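O-methyltransferase family 2 (Planctopirus limnophila, PDB 5I2H) probably transfers methyl groups from S-adenosyl-L-methionine to hydroxyl groups of small molecules, probably as a dimer, and holds the flavone apigenin in the crystal. Local coordinates at residues A[201-206]-A[264-269]. Residues are numbered along the deposited sequence; the frame is centred on the assembly and turned at random.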
# COMPACT_ATOMS: atom_id res chain seq x y z
N LEU A 201 24.78 16.05 -21.68
CA LEU A 201 23.72 17.03 -21.45
C LEU A 201 22.55 16.38 -20.74
O LEU A 201 21.99 15.39 -21.23
CB LEU A 201 23.23 17.63 -22.78
CG LEU A 201 21.95 18.48 -22.78
CD1 LEU A 201 22.11 19.76 -21.95
CD2 LEU A 201 21.50 18.81 -24.23
N ASP A 202 22.14 16.97 -19.62
CA ASP A 202 21.15 16.40 -18.71
C ASP A 202 19.95 17.33 -18.82
O ASP A 202 19.98 18.44 -18.28
CB ASP A 202 21.76 16.34 -17.31
CG ASP A 202 20.99 15.51 -16.33
OD1 ASP A 202 19.78 15.30 -16.54
OD2 ASP A 202 21.60 15.10 -15.30
N VAL A 203 18.93 16.91 -19.56
CA VAL A 203 17.77 17.76 -19.84
C VAL A 203 16.72 17.56 -18.76
O VAL A 203 16.28 16.43 -18.52
CB VAL A 203 17.20 17.47 -21.24
CG1 VAL A 203 15.87 18.27 -21.50
CG2 VAL A 203 18.26 17.84 -22.29
N ALA A 204 16.34 18.64 -18.07
CA ALA A 204 15.24 18.61 -17.09
C ALA A 204 15.52 17.59 -15.99
O ALA A 204 14.60 17.00 -15.43
CB ALA A 204 13.90 18.33 -17.79
N GLY A 205 16.81 17.38 -15.73
CA GLY A 205 17.31 16.46 -14.73
C GLY A 205 17.94 17.19 -13.57
O GLY A 205 18.83 16.66 -12.90
N GLY A 206 17.48 18.42 -13.34
CA GLY A 206 17.83 19.18 -12.16
C GLY A 206 17.99 18.41 -10.87
O GLY A 206 17.28 17.44 -10.59
N ASP A 264 27.46 15.12 -26.75
CA ASP A 264 27.60 13.76 -27.27
C ASP A 264 26.47 12.86 -26.78
O ASP A 264 25.93 12.06 -27.55
CB ASP A 264 28.94 13.18 -26.82
CG ASP A 264 30.13 13.92 -27.43
OD1 ASP A 264 30.35 13.80 -28.67
OD2 ASP A 264 30.85 14.61 -26.70
N ASP A 265 26.14 12.94 -25.49
CA ASP A 265 25.10 12.13 -24.86
C ASP A 265 24.05 13.07 -24.30
O ASP A 265 24.40 14.10 -23.70
CB ASP A 265 25.65 11.30 -23.70
CG ASP A 265 26.63 10.22 -24.17
OD1 ASP A 265 26.42 9.68 -25.26
OD2 ASP A 265 27.59 9.93 -23.44
N ILE A 266 22.78 12.70 -24.43
CA ILE A 266 21.68 13.45 -23.83
C ILE A 266 20.92 12.51 -22.90
O ILE A 266 20.48 11.44 -23.33
CB ILE A 266 20.76 14.07 -24.89
CG1 ILE A 266 21.57 15.09 -25.68
CG2 ILE A 266 19.55 14.70 -24.21
CD1 ILE A 266 20.82 15.67 -26.86
N LEU A 267 20.78 12.91 -21.64
CA LEU A 267 20.10 12.13 -20.61
C LEU A 267 18.71 12.71 -20.34
O LEU A 267 18.55 13.92 -20.09
CB LEU A 267 20.94 12.13 -19.32
CG LEU A 267 20.31 11.44 -18.10
CD1 LEU A 267 20.04 9.95 -18.41
CD2 LEU A 267 21.19 11.60 -16.85
N LEU A 268 17.71 11.84 -20.38
CA LEU A 268 16.34 12.13 -19.96
C LEU A 268 16.06 11.16 -18.81
O LEU A 268 15.68 10.01 -19.05
CB LEU A 268 15.33 11.89 -21.09
CG LEU A 268 15.56 12.78 -22.33
CD1 LEU A 268 14.65 12.41 -23.51
CD2 LEU A 268 15.46 14.27 -21.95
N SER A 269 16.23 11.62 -17.57
CA SER A 269 16.11 10.74 -16.42
C SER A 269 14.85 11.14 -15.67
O SER A 269 14.78 12.24 -15.15
CB SER A 269 17.36 10.85 -15.52
OG SER A 269 17.20 10.04 -14.36
O HOH W 1 17.35 14.22 -17.19
O HOH W 2 13.91 14.61 -13.59
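Leu267 N donates a backbone hydrogen bond to Leu201 O, joining strands 199-203 and 265-269, parallel neighbours at the middle of the Rossmann-like methyltransferase sheet, where the strand order 3-2-1-4-5 places the first strand beside the fourth, the topological switch point. Two nearly straight bonds and a longer, more bent third make the ladder: Leu201 N gives to Asp265 O (2.8 Å), Leu267 N to Leu201 O (2.8 Å), and Val203 N to Leu267 O at 3.1 Å. Ile266 CA adds a C-H contact to Leu201 O.

Beyond Val203 the chain bends away into the glycine-rich turn, and water takes over. One water accepts from Ser269 N and lies within donating distance of Val203 O and Asp202 OD1; a second donates to Ala204 O and Ser269 O. The other carboxylate oxygen, Asp202 OD2, is hydrogen-bonded to Thr211 OG1, while Leu267 CD2 rests 3.8 Å from it. Asp265 turns its carboxylate to Arg198 and Arg296.

On the opposite face, Ile266 CG1 runs alongside Leu201 CD2 at 4.0 Å. Its CG2, anti to the backbone N, meets Val203 CG2 at 3.9 Å. An alanine in place of Ile266 would probably open a gap beside Leu201 and Val203, whose methyls would lose these neighbours. Farther along, Leu268 lies beside Val203, with CD2 3.7 Å from Val203 CB.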